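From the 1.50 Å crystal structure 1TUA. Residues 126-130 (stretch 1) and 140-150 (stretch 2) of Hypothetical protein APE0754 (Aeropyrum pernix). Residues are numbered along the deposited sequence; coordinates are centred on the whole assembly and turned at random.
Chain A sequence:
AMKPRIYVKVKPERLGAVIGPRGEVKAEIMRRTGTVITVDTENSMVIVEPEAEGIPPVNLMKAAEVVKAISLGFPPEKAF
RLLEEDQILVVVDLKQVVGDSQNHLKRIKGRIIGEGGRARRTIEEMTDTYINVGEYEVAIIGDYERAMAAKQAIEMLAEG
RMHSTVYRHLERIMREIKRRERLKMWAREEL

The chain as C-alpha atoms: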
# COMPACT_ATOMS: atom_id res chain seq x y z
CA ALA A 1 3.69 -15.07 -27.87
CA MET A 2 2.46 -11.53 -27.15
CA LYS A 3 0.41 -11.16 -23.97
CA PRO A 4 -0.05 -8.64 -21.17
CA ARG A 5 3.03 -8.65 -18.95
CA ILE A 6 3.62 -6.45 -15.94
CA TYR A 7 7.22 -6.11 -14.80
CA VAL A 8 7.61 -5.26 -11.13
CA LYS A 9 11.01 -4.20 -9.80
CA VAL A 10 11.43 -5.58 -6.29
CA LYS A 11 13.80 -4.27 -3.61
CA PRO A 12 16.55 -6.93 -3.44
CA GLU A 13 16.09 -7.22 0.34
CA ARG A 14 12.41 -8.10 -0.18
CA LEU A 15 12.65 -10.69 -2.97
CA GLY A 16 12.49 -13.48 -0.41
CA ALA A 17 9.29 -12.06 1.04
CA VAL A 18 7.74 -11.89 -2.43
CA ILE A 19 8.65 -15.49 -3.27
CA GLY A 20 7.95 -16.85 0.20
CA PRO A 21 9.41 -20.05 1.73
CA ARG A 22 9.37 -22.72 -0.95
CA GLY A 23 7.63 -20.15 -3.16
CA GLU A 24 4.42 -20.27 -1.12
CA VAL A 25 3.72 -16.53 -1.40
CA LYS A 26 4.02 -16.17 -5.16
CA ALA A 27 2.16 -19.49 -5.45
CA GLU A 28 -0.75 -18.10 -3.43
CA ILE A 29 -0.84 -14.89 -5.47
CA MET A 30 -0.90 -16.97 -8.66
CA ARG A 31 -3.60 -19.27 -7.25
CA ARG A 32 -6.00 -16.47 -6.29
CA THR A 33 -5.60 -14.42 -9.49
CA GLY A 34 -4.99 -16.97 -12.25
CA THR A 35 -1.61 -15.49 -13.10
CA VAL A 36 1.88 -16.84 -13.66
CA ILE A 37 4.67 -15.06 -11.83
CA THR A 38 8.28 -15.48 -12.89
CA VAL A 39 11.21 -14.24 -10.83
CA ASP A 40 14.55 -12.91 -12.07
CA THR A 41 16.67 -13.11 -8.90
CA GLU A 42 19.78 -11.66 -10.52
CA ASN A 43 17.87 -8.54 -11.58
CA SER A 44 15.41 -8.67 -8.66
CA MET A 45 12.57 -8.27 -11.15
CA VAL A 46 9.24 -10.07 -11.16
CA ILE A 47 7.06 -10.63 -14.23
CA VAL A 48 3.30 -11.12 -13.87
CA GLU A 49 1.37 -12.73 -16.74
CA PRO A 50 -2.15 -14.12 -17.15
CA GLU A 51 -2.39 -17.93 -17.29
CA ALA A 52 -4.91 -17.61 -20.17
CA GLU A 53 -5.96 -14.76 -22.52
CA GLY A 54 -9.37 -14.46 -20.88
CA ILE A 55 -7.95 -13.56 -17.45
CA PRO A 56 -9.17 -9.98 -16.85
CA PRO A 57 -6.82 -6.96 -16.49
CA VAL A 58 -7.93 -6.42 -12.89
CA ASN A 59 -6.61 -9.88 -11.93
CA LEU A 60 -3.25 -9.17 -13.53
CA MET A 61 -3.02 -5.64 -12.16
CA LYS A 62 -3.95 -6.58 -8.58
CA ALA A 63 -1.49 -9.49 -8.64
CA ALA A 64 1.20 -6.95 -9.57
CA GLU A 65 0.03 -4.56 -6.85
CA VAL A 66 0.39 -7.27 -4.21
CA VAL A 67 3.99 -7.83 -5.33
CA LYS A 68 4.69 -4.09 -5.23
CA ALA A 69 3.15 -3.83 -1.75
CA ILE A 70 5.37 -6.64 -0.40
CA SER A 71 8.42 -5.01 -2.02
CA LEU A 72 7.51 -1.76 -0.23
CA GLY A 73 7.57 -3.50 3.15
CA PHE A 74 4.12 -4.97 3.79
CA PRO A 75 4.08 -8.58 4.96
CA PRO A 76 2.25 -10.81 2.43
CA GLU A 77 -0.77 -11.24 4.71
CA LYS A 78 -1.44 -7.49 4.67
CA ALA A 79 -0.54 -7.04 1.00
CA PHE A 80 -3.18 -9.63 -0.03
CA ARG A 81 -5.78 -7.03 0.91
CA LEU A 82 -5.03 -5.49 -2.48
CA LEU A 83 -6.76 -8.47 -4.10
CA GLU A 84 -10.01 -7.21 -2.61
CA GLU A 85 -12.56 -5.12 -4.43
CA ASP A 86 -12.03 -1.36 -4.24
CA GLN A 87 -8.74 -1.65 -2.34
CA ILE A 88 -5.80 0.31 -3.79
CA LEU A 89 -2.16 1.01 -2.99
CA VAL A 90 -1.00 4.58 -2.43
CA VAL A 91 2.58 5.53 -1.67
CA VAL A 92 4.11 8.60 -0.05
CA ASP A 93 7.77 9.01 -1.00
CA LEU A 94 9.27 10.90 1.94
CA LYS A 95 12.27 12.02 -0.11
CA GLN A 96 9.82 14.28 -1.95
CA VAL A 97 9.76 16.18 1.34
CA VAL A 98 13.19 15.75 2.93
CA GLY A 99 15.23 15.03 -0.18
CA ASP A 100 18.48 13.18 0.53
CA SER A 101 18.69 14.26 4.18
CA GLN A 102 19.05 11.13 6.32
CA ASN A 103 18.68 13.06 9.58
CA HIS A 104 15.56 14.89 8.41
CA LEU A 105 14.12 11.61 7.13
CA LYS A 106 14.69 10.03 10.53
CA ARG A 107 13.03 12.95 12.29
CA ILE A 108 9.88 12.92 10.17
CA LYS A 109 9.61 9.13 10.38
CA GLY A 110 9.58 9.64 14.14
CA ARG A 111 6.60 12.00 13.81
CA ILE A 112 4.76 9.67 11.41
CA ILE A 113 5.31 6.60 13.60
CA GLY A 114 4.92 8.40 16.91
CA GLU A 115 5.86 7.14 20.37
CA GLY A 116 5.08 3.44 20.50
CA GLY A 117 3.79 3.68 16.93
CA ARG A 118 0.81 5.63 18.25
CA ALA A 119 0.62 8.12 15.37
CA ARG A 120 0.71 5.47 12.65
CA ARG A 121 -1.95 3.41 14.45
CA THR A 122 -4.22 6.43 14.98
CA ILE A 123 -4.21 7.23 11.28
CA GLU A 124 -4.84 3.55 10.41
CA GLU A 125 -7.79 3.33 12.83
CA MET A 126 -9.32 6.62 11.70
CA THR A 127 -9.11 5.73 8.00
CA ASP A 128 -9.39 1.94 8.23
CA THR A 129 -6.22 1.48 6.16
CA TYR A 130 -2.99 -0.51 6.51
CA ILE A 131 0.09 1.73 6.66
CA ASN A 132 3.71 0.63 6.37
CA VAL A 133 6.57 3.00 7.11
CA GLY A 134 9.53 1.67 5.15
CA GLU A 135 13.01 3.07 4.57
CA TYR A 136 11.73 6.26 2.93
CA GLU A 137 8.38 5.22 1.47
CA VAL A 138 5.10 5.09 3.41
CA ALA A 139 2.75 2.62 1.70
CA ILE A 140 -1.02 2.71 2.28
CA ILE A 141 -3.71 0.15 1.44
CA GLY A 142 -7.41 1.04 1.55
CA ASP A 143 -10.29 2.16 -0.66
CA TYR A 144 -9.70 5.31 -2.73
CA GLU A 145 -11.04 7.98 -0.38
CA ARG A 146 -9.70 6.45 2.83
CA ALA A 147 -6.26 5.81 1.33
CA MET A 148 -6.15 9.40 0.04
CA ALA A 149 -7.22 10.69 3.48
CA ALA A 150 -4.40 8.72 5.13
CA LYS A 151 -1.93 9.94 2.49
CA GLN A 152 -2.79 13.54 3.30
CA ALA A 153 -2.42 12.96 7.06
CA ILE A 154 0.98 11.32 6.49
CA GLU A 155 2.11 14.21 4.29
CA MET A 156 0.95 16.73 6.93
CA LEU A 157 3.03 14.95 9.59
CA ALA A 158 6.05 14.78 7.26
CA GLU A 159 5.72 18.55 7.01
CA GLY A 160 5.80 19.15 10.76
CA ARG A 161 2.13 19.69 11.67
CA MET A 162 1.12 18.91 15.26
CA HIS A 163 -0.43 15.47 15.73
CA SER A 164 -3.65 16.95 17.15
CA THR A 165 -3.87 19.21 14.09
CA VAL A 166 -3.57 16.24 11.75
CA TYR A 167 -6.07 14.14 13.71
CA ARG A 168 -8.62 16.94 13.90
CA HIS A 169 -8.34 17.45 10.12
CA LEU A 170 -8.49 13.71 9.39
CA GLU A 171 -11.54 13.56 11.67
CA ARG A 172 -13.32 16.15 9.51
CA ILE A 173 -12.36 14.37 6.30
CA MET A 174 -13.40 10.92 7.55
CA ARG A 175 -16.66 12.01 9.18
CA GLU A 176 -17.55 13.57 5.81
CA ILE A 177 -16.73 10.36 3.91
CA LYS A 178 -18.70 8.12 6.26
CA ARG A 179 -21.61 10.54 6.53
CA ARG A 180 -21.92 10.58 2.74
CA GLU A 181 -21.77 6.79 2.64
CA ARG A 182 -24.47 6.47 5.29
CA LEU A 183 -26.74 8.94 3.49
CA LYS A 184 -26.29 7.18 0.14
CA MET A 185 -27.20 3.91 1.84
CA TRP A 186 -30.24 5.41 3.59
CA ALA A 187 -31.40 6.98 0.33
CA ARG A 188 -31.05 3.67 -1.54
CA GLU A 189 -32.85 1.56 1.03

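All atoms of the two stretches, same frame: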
# COMPACT_ATOMS: atom_id res chain seq x y z
N MET A 126 -8.41 5.58 12.16
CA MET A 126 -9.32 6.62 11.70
C MET A 126 -9.74 6.43 10.25
O MET A 126 -10.87 6.74 9.88
CB MET A 126 -8.67 8.00 11.87
CG MET A 126 -8.45 8.42 13.33
SD MET A 126 -7.91 10.16 13.53
CE MET A 126 -9.18 10.94 12.75
N THR A 127 -8.84 5.92 9.42
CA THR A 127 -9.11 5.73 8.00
C THR A 127 -9.38 4.29 7.59
O THR A 127 -9.74 4.04 6.44
CB THR A 127 -7.94 6.25 7.15
OG1 THR A 127 -6.76 5.51 7.47
CG2 THR A 127 -7.68 7.72 7.42
N ASP A 128 -9.20 3.36 8.51
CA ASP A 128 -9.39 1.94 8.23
C ASP A 128 -8.50 1.53 7.06
O ASP A 128 -8.97 0.96 6.07
CB ASP A 128 -10.86 1.64 7.91
CG ASP A 128 -11.13 0.16 7.77
OD1 ASP A 128 -10.53 -0.63 8.53
OD2 ASP A 128 -11.95 -0.22 6.90
N THR A 129 -7.21 1.83 7.18
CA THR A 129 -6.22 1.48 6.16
C THR A 129 -5.03 0.77 6.83
O THR A 129 -4.90 0.79 8.05
CB THR A 129 -5.64 2.73 5.47
OG1 THR A 129 -4.99 3.54 6.46
CG2 THR A 129 -6.74 3.54 4.79
N TYR A 130 -4.20 0.13 6.01
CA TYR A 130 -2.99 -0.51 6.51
C TYR A 130 -1.90 0.46 6.08
O TYR A 130 -1.90 0.92 4.94
CB TYR A 130 -2.71 -1.86 5.84
CG TYR A 130 -3.62 -3.01 6.23
CD1 TYR A 130 -4.37 -2.96 7.41
CD2 TYR A 130 -3.70 -4.15 5.44
CE1 TYR A 130 -5.18 -4.04 7.78
CE2 TYR A 130 -4.50 -5.22 5.81
CZ TYR A 130 -5.23 -5.16 6.97
OH TYR A 130 -6.02 -6.24 7.34
N ILE A 140 0.33 2.73 1.71
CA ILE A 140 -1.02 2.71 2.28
C ILE A 140 -1.96 1.85 1.45
O ILE A 140 -1.99 1.97 0.23
CB ILE A 140 -1.60 4.14 2.31
CG1 ILE A 140 -0.66 5.08 3.06
CG2 ILE A 140 -3.00 4.13 2.92
CD1 ILE A 140 -0.90 6.56 2.76
N ILE A 141 -2.73 1.00 2.11
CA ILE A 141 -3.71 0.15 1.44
C ILE A 141 -5.09 0.44 2.01
O ILE A 141 -5.30 0.37 3.22
CB ILE A 141 -3.42 -1.36 1.65
CG1 ILE A 141 -2.06 -1.73 1.03
CG2 ILE A 141 -4.54 -2.18 1.02
CD1 ILE A 141 -1.55 -3.10 1.43
N GLY A 142 -6.04 0.76 1.13
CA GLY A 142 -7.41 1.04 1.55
C GLY A 142 -8.24 1.43 0.34
O GLY A 142 -7.72 1.42 -0.78
N ASP A 143 -9.52 1.75 0.51
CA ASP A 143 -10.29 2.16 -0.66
C ASP A 143 -9.83 3.57 -1.02
O ASP A 143 -9.19 4.25 -0.22
CB ASP A 143 -11.82 2.09 -0.45
CG ASP A 143 -12.32 2.98 0.66
OD1 ASP A 143 -12.03 4.19 0.66
OD2 ASP A 143 -13.05 2.47 1.54
N TYR A 144 -10.14 4.01 -2.24
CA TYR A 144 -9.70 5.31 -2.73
C TYR A 144 -9.74 6.49 -1.77
O TYR A 144 -8.71 7.10 -1.50
CB TYR A 144 -10.46 5.69 -3.99
CG TYR A 144 -9.94 6.97 -4.60
CD1 TYR A 144 -8.68 7.01 -5.19
CD2 TYR A 144 -10.67 8.15 -4.51
CE1 TYR A 144 -8.15 8.20 -5.68
CE2 TYR A 144 -10.15 9.35 -4.99
CZ TYR A 144 -8.89 9.37 -5.57
OH TYR A 144 -8.37 10.55 -6.04
N GLU A 145 -10.92 6.84 -1.27
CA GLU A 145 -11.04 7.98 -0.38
C GLU A 145 -10.30 7.85 0.95
O GLU A 145 -9.67 8.80 1.41
CB GLU A 145 -12.51 8.27 -0.11
CG GLU A 145 -13.26 8.67 -1.35
CD GLU A 145 -14.62 9.20 -1.01
OE1 GLU A 145 -15.46 8.40 -0.52
OE2 GLU A 145 -14.84 10.41 -1.21
N ARG A 146 -10.38 6.68 1.57
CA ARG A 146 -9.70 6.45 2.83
C ARG A 146 -8.18 6.45 2.66
O ARG A 146 -7.46 7.02 3.48
CB ARG A 146 -10.17 5.14 3.46
CG ARG A 146 -11.61 5.21 3.96
CD ARG A 146 -12.11 3.88 4.48
NE ARG A 146 -13.40 4.04 5.16
CZ ARG A 146 -14.52 4.40 4.56
NH1 ARG A 146 -14.54 4.63 3.25
NH2 ARG A 146 -15.63 4.55 5.27
N ALA A 147 -7.69 5.83 1.59
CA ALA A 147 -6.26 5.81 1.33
C ALA A 147 -5.76 7.24 1.06
O ALA A 147 -4.67 7.62 1.50
CB ALA A 147 -5.94 4.90 0.13
N MET A 148 -6.55 8.03 0.33
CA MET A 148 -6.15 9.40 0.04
C MET A 148 -6.19 10.25 1.32
O MET A 148 -5.38 11.17 1.48
CB MET A 148 -7.04 10.00 -1.05
CG MET A 148 -6.80 9.40 -2.46
SD MET A 148 -5.04 9.37 -2.97
CE MET A 148 -4.73 11.10 -3.15
N ALA A 149 -7.13 9.95 2.22
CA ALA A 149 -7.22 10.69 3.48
C ALA A 149 -5.97 10.41 4.31
O ALA A 149 -5.36 11.32 4.87
CB ALA A 149 -8.47 10.26 4.25
N ALA A 150 -5.58 9.13 4.39
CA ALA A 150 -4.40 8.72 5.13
C ALA A 150 -3.13 9.35 4.53
O ALA A 150 -2.23 9.79 5.24
CB ALA A 150 -4.28 7.20 5.12
O HOH W 1 -10.13 1.44 3.39
O HOH W 2 -12.47 0.30 4.22

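Stretch 2 enters the contact as a strand. At Ile140 the backbone already packs against Tyr130: Ile140 CA lies 3.3 Å from Tyr130 O, with an angle of 149° at the hydrogen, a geometry consistent with a CA-H...O contact beside the stronger bond that the same oxygen accepts from the next residue. The side chain of Ile140 leaves sideways to stretch 1, yet its CG2 comes within 3.9 Å of Thr129 CB, an apolar approach between two buried residues.

Ile141 supplies the register. Tyr130 N donates to Ile141 O at 3.0 Å with an N-H...O angle of 162°, and Ile141 N donates to Tyr130 O, also at 3.0 Å, with an angle of 163°. Two short, nearly straight bonds between the same two residues identify an antiparallel hydrogen-bonded pair, in which Tyr130 CA and Ile141 CA are 5.2 Å apart. In such a pair both side chains fall on the same face of the sheet, and Tyr130 CB and Ile141 CB accordingly sit 4.3 Å apart. Ile141 O also lies 3.3 Å from Thr129 CA, so the close approach extends one residue back along stretch 1.

At Gly142 the chain turns a corner. Its phi/psi of 178/-178° is fully extended, and Gly142 CA is 4.1 Å from Thr129 CG2. An ideal CB built on this residue would point toward stretch 1 and fall 2.7 Å from Thr129 CG2, a clash; the absent side chain leaves that space to the threonine methyl.

Asp143 makes no direct contact with stretch 1, but water links the two. Water 1 donates to Asp128 O at 3.0 Å and accepts from Asp143 N at 3.0 Å, bridging the backbones. Water 2 donates to Asp128 OD2 at 2.8 Å and, weakly, to Asp143 OD2 at 3.5 Å. Asp128 has positive phi (56°), the first residue to leave helical geometry after the helix of stretch 1. Asp143 itself is an N-cap: its OD1 accepts from Arg146 N at 3.1 Å and 169°, while Asp143 O accepts from Ala147 N at 2.8 Å.

Arg146 is the helix's main point of contact. Its CB points toward stretch 1, and Arg146 CD reaches Thr127 O at 3.1 Å and Asp128 CB at 4.3 Å. Arg146 NH1 forms a salt bridge with Asp143 OD2 at 3.1 Å; the angle of 124° makes the hydrogen-bond component weak. Thr129 CG2 packs 4.0 Å from Arg146 CB and 3.8 Å from Arg146 O.

The CB of Ala147 points away, although Ala147 N remains 4.0 Å from Thr129 CG2. One turn beyond Arg146, two small side chains face stretch 1: Ala149 CB is 4.1 Å from Thr127 CG2, and Ala150 CB is 3.8 Å from Thr127 OG1 and 4.0 Å from Thr129 OG1. Those hydroxyls are themselves joined, Thr129 OG1 donating to Thr127 OG1 at 2.8 Å, so the alanine methyl packs against an already bonded pair.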